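Local atomic coordinates of surface glycoprotein (Trypanosoma brucei, PDB entry 5KLH), a protein that is a membrane-anchored surface antigen of the procyclic insect-stage parasite, with a bilobed ectodomain, and is a putative sensor. Residues 12-17 with 210-215; 34-39 with 61-66. One frame throughout, in Å; residues are numbered along the deposited sequence.

Contact 1 (12-17 with 210-215); sequences DNFKKA and IALERE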
loop_
_atom_site.group_PDB
_atom_site.type_symbol
_atom_site.label_atom_id
_atom_site.label_comp_id
_atom_site.label_asym_id
_atom_site.label_seq_id
_atom_site.Cartn_x
_atom_site.Cartn_y
_atom_site.Cartn_z
ATOM N N ASP A 12 -15.987 1.608 -15.015
ATOM C CA ASP A 12 -15.612 2.363 -16.208
ATOM C C ASP A 12 -14.205 2.965 -16.122
ATOM O O ASP A 12 -13.421 2.864 -17.076
ATOM C CB ASP A 12 -16.649 3.460 -16.469
ATOM C CG ASP A 12 -16.332 4.290 -17.702
ATOM O OD1 ASP A 12 -16.685 3.864 -18.821
ATOM O OD2 ASP A 12 -15.742 5.379 -17.543
ATOM N N ASN A 13 -13.889 3.595 -14.993
ATOM C CA ASN A 13 -12.552 4.157 -14.780
ATOM C C ASN A 13 -11.481 3.077 -14.924
ATOM O O ASN A 13 -10.448 3.292 -15.565
ATOM C CB ASN A 13 -12.464 4.834 -13.401
ATOM C CG ASN A 13 -11.085 5.406 -13.110
ATOM O OD1 ASN A 13 -10.128 4.660 -12.901
ATOM N ND2 ASN A 13 -10.982 6.735 -13.068
ATOM N N PHE A 14 -11.724 1.920 -14.320
ATOM C CA PHE A 14 -10.780 0.818 -14.445
ATOM C C PHE A 14 -10.611 0.365 -15.896
ATOM O O PHE A 14 -9.484 0.187 -16.357
ATOM C CB PHE A 14 -11.205 -0.357 -13.578
ATOM C CG PHE A 14 -10.299 -1.534 -13.703
ATOM C CD1 PHE A 14 -8.986 -1.461 -13.260
ATOM C CD2 PHE A 14 -10.741 -2.709 -14.283
ATOM C CE1 PHE A 14 -8.138 -2.540 -13.383
ATOM C CE2 PHE A 14 -9.897 -3.789 -14.410
ATOM C CZ PHE A 14 -8.589 -3.704 -13.960
ATOM N N LYS A 15 -11.723 0.181 -16.614
ATOM C CA LYS A 15 -11.659 -0.227 -18.020
ATOM C C LYS A 15 -10.881 0.767 -18.869
ATOM O O LYS A 15 -10.124 0.381 -19.761
ATOM C CB LYS A 15 -13.076 -0.415 -18.597
ATOM C CG LYS A 15 -13.776 -1.644 -18.062
ATOM C CD LYS A 15 -15.285 -1.678 -18.406
ATOM C CE LYS A 15 -15.537 -1.648 -19.901
ATOM N NZ LYS A 15 -16.996 -1.727 -20.201
ATOM N N LYS A 16 -11.046 2.056 -18.585
ATOM C CA LYS A 16 -10.345 3.050 -19.360
ATOM C C LYS A 16 -8.842 2.953 -19.116
ATOM O O LYS A 16 -8.060 3.108 -20.041
ATOM C CB LYS A 16 -10.894 4.444 -19.044
ATOM C CG LYS A 16 -12.272 4.657 -19.677
ATOM C CD LYS A 16 -12.942 5.949 -19.229
ATOM C CE LYS A 16 -14.150 6.266 -20.111
ATOM N NZ LYS A 16 -14.980 7.368 -19.549
ATOM N N ALA A 17 -8.457 2.665 -17.876
ATOM C CA ALA A 17 -7.046 2.496 -17.533
ATOM C C ALA A 17 -6.451 1.286 -18.251
ATOM O O ALA A 17 -5.322 1.335 -18.748
ATOM C CB ALA A 17 -6.875 2.354 -16.016
ATOM N N ILE A 210 -2.454 -1.097 -10.238
ATOM C CA ILE A 210 -2.686 0.102 -9.434
ATOM C C ILE A 210 -4.117 0.602 -9.655
ATOM O O ILE A 210 -4.817 0.929 -8.696
ATOM C CB ILE A 210 -1.658 1.191 -9.760
ATOM C CG1 ILE A 210 -0.287 0.778 -9.216
ATOM C CG2 ILE A 210 -2.107 2.535 -9.202
ATOM C CD1 ILE A 210 0.855 1.696 -9.628
ATOM N N ALA A 211 -4.566 0.621 -10.912
ATOM C CA ALA A 211 -5.952 0.995 -11.209
ATOM C C ALA A 211 -6.972 0.126 -10.469
ATOM O O ALA A 211 -7.957 0.641 -9.927
ATOM C CB ALA A 211 -6.201 0.946 -12.702
ATOM N N LEU A 212 -6.745 -1.188 -10.434
ATOM C CA LEU A 212 -7.630 -2.087 -9.715
ATOM C C LEU A 212 -7.606 -1.800 -8.214
ATOM O O LEU A 212 -8.664 -1.756 -7.577
ATOM C CB LEU A 212 -7.248 -3.545 -9.999
ATOM C CG LEU A 212 -8.204 -4.623 -9.508
ATOM C CD1 LEU A 212 -9.567 -4.452 -10.191
ATOM C CD2 LEU A 212 -7.630 -6.003 -9.786
ATOM N N GLU A 213 -6.411 -1.584 -7.659
ATOM C CA GLU A 213 -6.269 -1.257 -6.246
ATOM C C GLU A 213 -7.084 -0.022 -5.923
ATOM O O GLU A 213 -7.777 0.034 -4.911
ATOM C CB GLU A 213 -4.796 -1.005 -5.877
ATOM C CG GLU A 213 -3.964 -2.262 -5.744
ATOM C CD GLU A 213 -4.321 -3.084 -4.514
ATOM O OE1 GLU A 213 -4.295 -2.548 -3.386
ATOM O OE2 GLU A 213 -4.635 -4.286 -4.662
ATOM N N ARG A 214 -6.988 0.967 -6.799
ATOM C CA ARG A 214 -7.684 2.232 -6.586
ATOM C C ARG A 214 -9.188 2.072 -6.674
ATOM O O ARG A 214 -9.921 2.461 -5.760
ATOM C CB ARG A 214 -7.237 3.282 -7.602
ATOM C CG ARG A 214 -7.908 4.633 -7.389
ATOM C CD ARG A 214 -7.498 5.638 -8.443
ATOM N NE ARG A 214 -7.880 5.185 -9.778
ATOM C CZ ARG A 214 -7.027 4.911 -10.754
ATOM N NH1 ARG A 214 -7.491 4.492 -11.925
ATOM N NH2 ARG A 214 -5.717 5.059 -10.574
ATOM N N GLU A 215 -9.642 1.495 -7.782
ATOM C CA GLU A 215 -11.070 1.492 -8.099
ATOM C C GLU A 215 -11.857 0.474 -7.281
ATOM O O GLU A 215 -13.087 0.545 -7.218
ATOM C CB GLU A 215 -11.280 1.240 -9.589
ATOM C CG GLU A 215 -10.715 2.308 -10.487
ATOM C CD GLU A 215 -11.371 3.661 -10.267
ATOM O OE1 GLU A 215 -12.619 3.736 -10.276
ATOM O OE2 GLU A 215 -10.639 4.654 -10.084
HETATM O O HOH W 1 -13.524 1.863 -12.205
#
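A211 sets its methyl between two residues of helix 12-20: CB lies 3.7 Å from A17 CB and equally near F14 CD1, in the latter case at the edge of the ring. At this level the backbones come closest, the CA atoms of F14 and A211 being 5.8 Å apart. L212 takes the ring from another side, lying aslant F14. Its CB approaches F14 CE1, and its CD1 stands over one face, offset toward the rim, in a CH-pi contact 4.1 Å from the ring centroid. Segments 12-17 and 210-215, near the two ends of the ectodomain chain, run antiparallel at 172°, with 9.4 Å between their axes at closest approach, and V47 of strand 36-47 touches both F14 and L212. R214 brings the polar margin: NH1 donates to N13 OD1 at 2.8 Å, in the plane of both the amide and the guanidinium, while NE donates to the anti lone pair of E215 OE2, a near-straight bond within a salt bridge. NH2 turns to Y176 OH. With its chain bent at CD (chi2 -63°), E215 stacks its carboxylate on the N13 amide, the planes 14° apart. N13 OD1 and E215 OE2, both acceptors, lie 2.9 Å apart without bonding; R214 binds both, probably offsetting their repulsion. E215 OE1 accepts from a water that in turn accepts from F14 N.

Contact 2 (34-39 with 61-66); sequences SDVKAT and TVPVSG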
loop_
_atom_site.group_PDB
_atom_site.type_symbol
_atom_site.label_atom_id
_atom_site.label_comp_id
_atom_site.label_asym_id
_atom_site.label_seq_id
_atom_site.Cartn_x
_atom_site.Cartn_y
_atom_site.Cartn_z
ATOM N N SER A 34 19.457 -2.147 -5.748
ATOM C CA SER A 34 20.575 -2.279 -4.820
ATOM C C SER A 34 21.549 -3.369 -5.294
ATOM O O SER A 34 21.889 -4.288 -4.535
ATOM C CB SER A 34 20.069 -2.583 -3.406
ATOM O OG SER A 34 19.315 -1.482 -2.922
ATOM N N ASP A 35 21.947 -3.247 -6.562
ATOM C CA ASP A 35 22.912 -4.121 -7.231
ATOM C C ASP A 35 22.418 -5.545 -7.477
ATOM O O ASP A 35 23.172 -6.380 -7.983
ATOM C CB ASP A 35 24.213 -4.161 -6.439
ATOM C CG ASP A 35 24.772 -2.788 -6.195
ATOM O OD1 ASP A 35 24.909 -2.029 -7.177
ATOM O OD2 ASP A 35 25.034 -2.461 -5.020
ATOM N N VAL A 36 21.157 -5.830 -7.158
ATOM C CA VAL A 36 20.602 -7.130 -7.538
ATOM C C VAL A 36 19.910 -7.029 -8.897
ATOM O O VAL A 36 19.122 -6.114 -9.130
ATOM C CB VAL A 36 19.604 -7.660 -6.488
ATOM C CG1 VAL A 36 19.085 -9.041 -6.898
ATOM C CG2 VAL A 36 20.261 -7.743 -5.123
ATOM N N LYS A 37 20.209 -7.960 -9.803
ATOM C CA LYS A 37 19.659 -7.901 -11.159
ATOM C C LYS A 37 18.133 -7.941 -11.169
ATOM O O LYS A 37 17.534 -8.831 -10.568
ATOM C CB LYS A 37 20.185 -9.060 -12.006
ATOM C CG LYS A 37 19.702 -9.011 -13.446
ATOM C CD LYS A 37 20.336 -10.113 -14.280
ATOM C CE LYS A 37 19.940 -9.959 -15.735
ATOM N NZ LYS A 37 20.644 -10.930 -16.627
ATOM N N ALA A 38 17.518 -6.992 -11.866
ATOM C CA ALA A 38 16.059 -6.935 -11.978
ATOM C C ALA A 38 15.536 -7.811 -13.109
ATOM O O ALA A 38 16.236 -8.062 -14.091
ATOM C CB ALA A 38 15.609 -5.506 -12.193
ATOM N N THR A 39 14.283 -8.236 -12.991
ATOM C CA THR A 39 13.652 -9.042 -14.012
ATOM C C THR A 39 12.287 -8.464 -14.298
ATOM O O THR A 39 11.504 -8.290 -13.378
ATOM C CB THR A 39 13.503 -10.515 -13.560
ATOM O OG1 THR A 39 14.785 -11.038 -13.194
ATOM C CG2 THR A 39 12.899 -11.362 -14.671
ATOM N N THR A 61 14.765 -9.532 -5.615
ATOM C CA THR A 61 14.774 -9.824 -4.184
ATOM C C THR A 61 16.062 -9.270 -3.594
ATOM O O THR A 61 17.158 -9.662 -3.998
ATOM C CB THR A 61 14.670 -11.329 -3.920
ATOM O OG1 THR A 61 13.433 -11.809 -4.454
ATOM C CG2 THR A 61 14.705 -11.621 -2.425
ATOM N N VAL A 62 15.925 -8.321 -2.671
ATOM C CA VAL A 62 17.072 -7.662 -2.074
ATOM C C VAL A 62 17.342 -8.233 -0.696
ATOM O O VAL A 62 16.465 -8.231 0.154
ATOM C CB VAL A 62 16.844 -6.139 -1.964
ATOM C CG1 VAL A 62 18.035 -5.480 -1.325
ATOM C CG2 VAL A 62 16.590 -5.549 -3.349
ATOM N N PRO A 63 18.557 -8.744 -0.468
ATOM C CA PRO A 63 18.816 -9.247 0.884
ATOM C C PRO A 63 18.836 -8.110 1.897
ATOM O O PRO A 63 19.266 -7.013 1.568
ATOM C CB PRO A 63 20.195 -9.903 0.753
ATOM C CG PRO A 63 20.844 -9.175 -0.402
ATOM C CD PRO A 63 19.726 -8.868 -1.356
ATOM N N VAL A 64 18.370 -8.359 3.114
ATOM C CA VAL A 64 18.439 -7.324 4.136
ATOM C C VAL A 64 19.904 -7.054 4.514
ATOM O O VAL A 64 20.340 -5.898 4.618
ATOM C CB VAL A 64 17.606 -7.721 5.369
ATOM C CG1 VAL A 64 17.945 -6.864 6.567
ATOM C CG2 VAL A 64 16.131 -7.598 5.039
ATOM N N SER A 65 20.665 -8.128 4.689
ATOM C CA SER A 65 22.092 -8.010 5.010
ATOM C C SER A 65 22.859 -7.257 3.926
ATOM O O SER A 65 22.824 -7.621 2.742
ATOM C CB SER A 65 22.708 -9.394 5.222
ATOM O OG SER A 65 24.033 -9.275 5.712
ATOM N N GLY A 66 23.534 -6.186 4.334
ATOM C CA GLY A 66 24.302 -5.376 3.409
ATOM C C GLY A 66 23.520 -4.244 2.774
ATOM O O GLY A 66 24.085 -3.433 2.042
#
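V36 faces the 61-66 segment with both of its methyls, and what they meet is mostly backbone. CG1 comes within 3.5 Å of T61 O and CG2 within 3.8 Å of the same oxygen, so the isopropyl group sits against the carbonyl of T61. CG2 also reaches P63 CD at 4.0 Å, the side chains of V36 and P63 running alongside each other in opposite senses. With CG1 anti to the backbone N (chi1 -178°), CG2 is left beside that nitrogen, and it is this branch that meets the proline. A second, looser touch joins S34 CB to V62 CG1 at 4.1 Å. No hydrogen bond runs between the two segments here; apolar groups and the carbonyl oxygen of T61 make the contact. The CA atoms of V36 and V62 are 6.5 Å apart.

S34, T61 and V62 are held by neighbouring strands, and V36 also touches A60 of strand 51-63. The hydroxyl of S34 is engaged with K76 N and V74 O, and its backbone also bonds to K76, which ties the turn before V36 to strand 72-79. On the other segment, the backbone of V62 pairs with V198 of strand 197-204, while its side chain rests on V200 and F33. T61 lies against K197 and Q199 of the same strand. Farther along 34-39, T39 bonds through its backbone to E59 within the hairpin, whereas A38 bonds to G31, on the side of strand 31-33. Beyond P63, whose carbonyl accepts from N67 ND2, the chain leaves the strand.

Strands 36-47 and 51-63 form an antiparallel beta hairpin of the large mixed sheet. At its open end, opposite its connecting turn, 61-66 runs out into loop, while S34 and D35 form a tight turn, consistent with type I', of the adjoining 31-33/36-47 hairpin.

Contact 1 and contact 2 do not touch: their centres are 31 Å apart and their nearest atoms about 15 Å apart. Along the sequence, both segments of contact 2 fall between the two helical segments of contact 1. Strand 36-47 connects them: its start belongs to contact 2, whereas V47 at its far end touches F14 and L212 of the helix pair in contact 1. Strand 197-204 is hydrogen-bonded to strand 51-63 next to contact 2 and leads in sequence to helix 208-215, giving a second path between the two places. Neither contact includes a bound ligand.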